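PDB 5T8V: sister chromatid cohesion protein from Chaetomium thermophilum, which probably loads the cohesin ring onto chromatin, this chain being the C-terminal HEAT-repeat part of the loader Scc2. Local coordinates for residues Gly457-Arg471 and Ser635-Leu647. Residues are numbered along the deposited sequence; the frame is centred on the assembly and turned at random.
Sequences GTMCAAISKLRGHVR and SINQVMEADPTIL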
loop_
_atom_site.group_PDB
_atom_site.type_symbol
_atom_site.label_atom_id
_atom_site.label_comp_id
_atom_site.label_asym_id
_atom_site.label_seq_id
_atom_site.Cartn_x
_atom_site.Cartn_y
_atom_site.Cartn_z
ATOM N N GLY A 457 -11.245 1.328 -8.531
ATOM C CA GLY A 457 -10.055 2.152 -8.558
ATOM C C GLY A 457 -10.062 3.155 -9.696
ATOM O O GLY A 457 -9.910 4.359 -9.469
ATOM N N THR A 458 -10.239 2.674 -10.930
ATOM C CA THR A 458 -10.228 3.578 -12.078
ATOM C C THR A 458 -11.349 4.604 -11.972
ATOM O O THR A 458 -11.152 5.785 -12.287
ATOM C CB THR A 458 -10.346 2.788 -13.386
ATOM O OG1 THR A 458 -11.603 2.109 -13.424
ATOM C CG2 THR A 458 -9.234 1.763 -13.508
ATOM N N MET A 459 -12.533 4.177 -11.529
ATOM C CA MET A 459 -13.632 5.121 -11.349
ATOM C C MET A 459 -13.282 6.164 -10.295
ATOM O O MET A 459 -13.541 7.362 -10.478
ATOM C CB MET A 459 -14.913 4.371 -10.971
ATOM C CG MET A 459 -15.558 3.624 -12.139
ATOM S SD MET A 459 -17.141 2.831 -11.752
ATOM C CE MET A 459 -16.588 1.511 -10.689
ATOM N N CYS A 460 -12.677 5.729 -9.189
ATOM C CA CYS A 460 -12.241 6.667 -8.161
ATOM C C CYS A 460 -11.291 7.706 -8.743
ATOM O O CYS A 460 -11.463 8.913 -8.532
ATOM C CB CYS A 460 -11.575 5.901 -7.018
ATOM S SG CYS A 460 -11.614 6.749 -5.445
ATOM N N ALA A 461 -10.279 7.250 -9.486
ATOM C CA ALA A 461 -9.350 8.174 -10.128
ATOM C C ALA A 461 -10.084 9.158 -11.029
ATOM O O ALA A 461 -9.776 10.356 -11.033
ATOM C CB ALA A 461 -8.309 7.395 -10.928
ATOM N N ALA A 462 -11.057 8.672 -11.801
ATOM C CA ALA A 462 -11.794 9.554 -12.700
ATOM C C ALA A 462 -12.538 10.635 -11.927
ATOM O O ALA A 462 -12.512 11.812 -12.306
ATOM C CB ALA A 462 -12.766 8.735 -13.548
ATOM N N ILE A 463 -13.211 10.255 -10.838
ATOM C CA ILE A 463 -13.918 11.240 -10.025
ATOM C C ILE A 463 -12.938 12.256 -9.453
ATOM O O ILE A 463 -13.203 13.465 -9.452
ATOM C CB ILE A 463 -14.718 10.538 -8.913
ATOM C CG1 ILE A 463 -15.770 9.604 -9.523
ATOM C CG2 ILE A 463 -15.385 11.564 -8.011
ATOM C CD1 ILE A 463 -16.408 8.657 -8.526
ATOM N N SER A 464 -11.797 11.784 -8.947
ATOM C CA SER A 464 -10.794 12.692 -8.400
ATOM C C SER A 464 -10.350 13.706 -9.448
ATOM O O SER A 464 -10.267 14.911 -9.173
ATOM C CB SER A 464 -9.601 11.891 -7.884
ATOM O OG SER A 464 -8.643 12.736 -7.271
ATOM N N LYS A 465 -10.065 13.231 -10.662
ATOM C CA LYS A 465 -9.684 14.136 -11.739
ATOM C C LYS A 465 -10.791 15.139 -12.034
ATOM O O LYS A 465 -10.519 16.324 -12.258
ATOM C CB LYS A 465 -9.327 13.336 -12.991
ATOM C CG LYS A 465 -9.415 14.140 -14.274
ATOM C CD LYS A 465 -8.659 13.486 -15.414
ATOM C CE LYS A 465 -9.026 14.128 -16.743
ATOM N NZ LYS A 465 -9.110 15.621 -16.649
ATOM N N LEU A 466 -12.046 14.690 -12.034
ATOM C CA LEU A 466 -13.148 15.614 -12.286
ATOM C C LEU A 466 -13.205 16.704 -11.223
ATOM O O LEU A 466 -13.400 17.883 -11.541
ATOM C CB LEU A 466 -14.473 14.854 -12.348
ATOM C CG LEU A 466 -15.721 15.710 -12.568
ATOM C CD1 LEU A 466 -16.661 15.041 -13.544
ATOM C CD2 LEU A 466 -16.435 15.959 -11.260
ATOM N N ARG A 467 -13.032 16.331 -9.954
ATOM C CA ARG A 467 -13.085 17.316 -8.879
ATOM C C ARG A 467 -11.946 18.321 -9.002
ATOM O O ARG A 467 -12.153 19.536 -8.868
ATOM C CB ARG A 467 -13.046 16.603 -7.527
ATOM C CG ARG A 467 -14.342 15.882 -7.196
ATOM C CD ARG A 467 -14.129 14.726 -6.240
ATOM N NE ARG A 467 -13.364 15.125 -5.065
ATOM C CZ ARG A 467 -13.842 15.875 -4.078
ATOM N NH1 ARG A 467 -15.091 16.326 -4.124
ATOM N NH2 ARG A 467 -13.065 16.184 -3.046
ATOM N N GLY A 468 -10.733 17.833 -9.268
ATOM C CA GLY A 468 -9.623 18.744 -9.494
ATOM C C GLY A 468 -9.893 19.698 -10.641
ATOM O O GLY A 468 -9.635 20.901 -10.538
ATOM N N HIS A 469 -10.430 19.176 -11.746
ATOM C CA HIS A 469 -10.730 20.023 -12.894
ATOM C C HIS A 469 -11.777 21.072 -12.541
ATOM O O HIS A 469 -11.699 22.216 -13.002
ATOM C CB HIS A 469 -11.196 19.164 -14.070
ATOM C CG HIS A 469 -11.322 19.918 -15.358
ATOM N ND1 HIS A 469 -10.447 20.918 -15.725
ATOM C CD2 HIS A 469 -12.217 19.812 -16.369
ATOM C CE1 HIS A 469 -10.799 21.398 -16.903
ATOM N NE2 HIS A 469 -11.870 20.744 -17.317
ATOM N N VAL A 470 -12.761 20.708 -11.716
ATOM C CA VAL A 470 -13.771 21.680 -11.301
ATOM C C VAL A 470 -13.129 22.788 -10.479
ATOM O O VAL A 470 -13.413 23.975 -10.680
ATOM C CB VAL A 470 -14.904 20.986 -10.526
ATOM C CG1 VAL A 470 -15.798 22.019 -9.826
ATOM C CG2 VAL A 470 -15.737 20.132 -11.468
ATOM N N ARG A 471 -12.261 22.422 -9.533
ATOM C CA ARG A 471 -11.590 23.446 -8.738
ATOM C C ARG A 471 -10.776 24.376 -9.629
ATOM O O ARG A 471 -10.813 25.604 -9.466
ATOM C CB ARG A 471 -10.702 22.797 -7.677
ATOM C CG ARG A 471 -10.600 23.609 -6.385
ATOM C CD ARG A 471 -9.682 22.948 -5.364
ATOM N NE ARG A 471 -9.960 21.520 -5.220
ATOM C CZ ARG A 471 -10.865 21.002 -4.392
ATOM N NH1 ARG A 471 -11.598 21.787 -3.612
ATOM N NH2 ARG A 471 -11.037 19.687 -4.346
ATOM N N SER A 635 -4.104 3.182 -8.276
ATOM C CA SER A 635 -5.288 4.033 -8.309
ATOM C C SER A 635 -5.237 5.096 -7.217
ATOM O O SER A 635 -5.684 6.228 -7.428
ATOM C CB SER A 635 -6.546 3.178 -8.177
ATOM O OG SER A 635 -6.687 2.326 -9.300
ATOM N N ILE A 636 -4.695 4.756 -6.047
ATOM C CA ILE A 636 -4.593 5.737 -4.970
ATOM C C ILE A 636 -3.618 6.845 -5.349
ATOM O O ILE A 636 -3.855 8.025 -5.062
ATOM C CB ILE A 636 -4.187 5.048 -3.654
ATOM C CG1 ILE A 636 -5.303 4.109 -3.192
ATOM C CG2 ILE A 636 -3.895 6.084 -2.572
ATOM C CD1 ILE A 636 -4.923 3.207 -2.032
ATOM N N ASN A 637 -2.505 6.487 -5.994
ATOM C CA ASN A 637 -1.587 7.504 -6.494
ATOM C C ASN A 637 -2.288 8.422 -7.483
ATOM O O ASN A 637 -2.184 9.650 -7.389
ATOM C CB ASN A 637 -0.368 6.846 -7.142
ATOM C CG ASN A 637 0.687 6.446 -6.129
ATOM O OD1 ASN A 637 1.375 7.297 -5.567
ATOM N ND2 ASN A 637 0.827 5.146 -5.899
ATOM N N GLN A 638 -3.017 7.843 -8.442
ATOM C CA GLN A 638 -3.741 8.670 -9.400
ATOM C C GLN A 638 -4.729 9.591 -8.694
ATOM O O GLN A 638 -4.864 10.766 -9.058
ATOM C CB GLN A 638 -4.460 7.787 -10.419
ATOM C CG GLN A 638 -3.520 7.060 -11.367
ATOM C CD GLN A 638 -4.250 6.208 -12.385
ATOM O OE1 GLN A 638 -5.415 5.854 -12.199
ATOM N NE2 GLN A 638 -3.566 5.876 -13.476
ATOM N N VAL A 639 -5.421 9.083 -7.673
ATOM C CA VAL A 639 -6.377 9.907 -6.938
ATOM C C VAL A 639 -5.665 11.074 -6.268
ATOM O O VAL A 639 -6.147 12.212 -6.295
ATOM C CB VAL A 639 -7.152 9.052 -5.917
ATOM C CG1 VAL A 639 -7.941 9.931 -4.952
ATOM C CG2 VAL A 639 -8.097 8.100 -6.629
ATOM N N MET A 640 -4.511 10.809 -5.651
ATOM C CA MET A 640 -3.772 11.867 -4.967
ATOM C C MET A 640 -3.291 12.928 -5.951
ATOM O O MET A 640 -3.487 14.129 -5.733
ATOM C CB MET A 640 -2.590 11.267 -4.208
ATOM C CG MET A 640 -2.980 10.485 -2.964
ATOM S SD MET A 640 -1.628 9.472 -2.326
ATOM C CE MET A 640 -0.347 10.701 -2.100
ATOM N N GLU A 641 -2.650 12.502 -7.042
ATOM C CA GLU A 641 -2.115 13.460 -8.004
ATOM C C GLU A 641 -3.228 14.259 -8.668
ATOM O O GLU A 641 -3.053 15.443 -8.978
ATOM C CB GLU A 641 -1.284 12.736 -9.061
ATOM C CG GLU A 641 -0.126 11.934 -8.499
ATOM C CD GLU A 641 0.639 11.186 -9.573
ATOM O OE1 GLU A 641 0.979 11.805 -10.604
ATOM O OE2 GLU A 641 0.892 9.977 -9.390
ATOM N N ALA A 642 -4.380 13.629 -8.900
ATOM C CA ALA A 642 -5.462 14.304 -9.606
ATOM C C ALA A 642 -6.083 15.415 -8.768
ATOM O O ALA A 642 -6.557 16.414 -9.321
ATOM C CB ALA A 642 -6.527 13.289 -10.013
ATOM N N ASP A 643 -6.091 15.267 -7.445
ATOM C CA ASP A 643 -6.702 16.254 -6.552
ATOM C C ASP A 643 -6.002 16.189 -5.203
ATOM O O ASP A 643 -6.508 15.594 -4.244
ATOM C CB ASP A 643 -8.204 16.005 -6.405
ATOM C CG ASP A 643 -8.890 17.050 -5.544
ATOM O OD1 ASP A 643 -8.370 18.183 -5.446
ATOM O OD2 ASP A 643 -9.954 16.736 -4.965
ATOM N N PRO A 644 -4.816 16.798 -5.091
ATOM C CA PRO A 644 -4.056 16.709 -3.832
ATOM C C PRO A 644 -4.773 17.297 -2.629
ATOM O O PRO A 644 -4.352 17.036 -1.493
ATOM C CB PRO A 644 -2.770 17.484 -4.143
ATOM C CG PRO A 644 -2.655 17.459 -5.631
ATOM C CD PRO A 644 -4.058 17.496 -6.144
ATOM N N THR A 645 -5.840 18.073 -2.828
ATOM C CA THR A 645 -6.526 18.685 -1.696
ATOM C C THR A 645 -7.102 17.649 -0.740
ATOM O O THR A 645 -7.419 17.991 0.404
ATOM C CB THR A 645 -7.645 19.609 -2.183
ATOM O OG1 THR A 645 -8.658 18.837 -2.836
ATOM C CG2 THR A 645 -7.103 20.654 -3.153
ATOM N N ILE A 646 -7.247 16.392 -1.172
ATOM C CA ILE A 646 -7.743 15.354 -0.273
ATOM C C ILE A 646 -6.729 14.975 0.789
ATOM O O ILE A 646 -7.058 14.208 1.701
ATOM C CB ILE A 646 -8.158 14.083 -1.042
ATOM C CG1 ILE A 646 -6.952 13.462 -1.752
ATOM C CG2 ILE A 646 -9.269 14.405 -2.036
ATOM C CD1 ILE A 646 -7.246 12.128 -2.382
ATOM N N LEU A 647 -5.502 15.479 0.690
ATOM C CA LEU A 647 -4.486 15.271 1.712
ATOM C C LEU A 647 -4.511 16.346 2.790
ATOM O O LEU A 647 -3.665 16.321 3.690
ATOM C CB LEU A 647 -3.100 15.221 1.064
ATOM C CG LEU A 647 -2.897 14.112 0.032
ATOM C CD1 LEU A 647 -1.616 14.340 -0.737
ATOM C CD2 LEU A 647 -2.882 12.743 0.701
#
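D643 turns its carboxylate toward R471 by holding CG anti to the backbone N (chi1 -177°), and S464, with OG likewise trans to its own nitrogen (chi1 -176°), reaches the carbonyl of V639. The serine hydroxyl donates to V639 O over 2.7 Å, in the carbonyl plane and on a lone pair; the same oxygen also takes the backbone N-H of D643 as the helix ends. R471 lies across D643, guanidinium and carboxylate planes 18° apart, and NH2 serves both oxygens from their syn sides: D643 OD2 at 3.2 Å, near the guanidinium plane, and OD1 at 3.3 Å. T645 OG1 gives a 2.7 Å bond to D643 OD1 from above the carboxylate plane, while its side chain lies over one face of the R471 guanidinium. R467 adds a long salt bridge, its NH2 3.7 Å from D643 OD2, with its plane steeply inclined to the carboxylate. In this largely helical HEAT-repeat protein the contact sets segment 457-471 of helix 446-474 beside 635-642 of helix 628-642, nearly parallel, the axes of these segments coming within 8.1 Å; helix 610-619 packs against both, through C460 and S635. Small residues permit this closeness: S635 rests against the CA of G457, A642 CB points at the backbone of K465, A461 CB rests beside Q638, and V639 CG2 lies on the backbone at A461. With an alanine in place of D643, R467 and R471 would probably be left as neighbouring positive charges without their shared mate, and T645 OG1 without its acceptor. Past D643, the 3-10 segment 644-647 carries I646, whose CG2 approaches the guanidinium edge of R467.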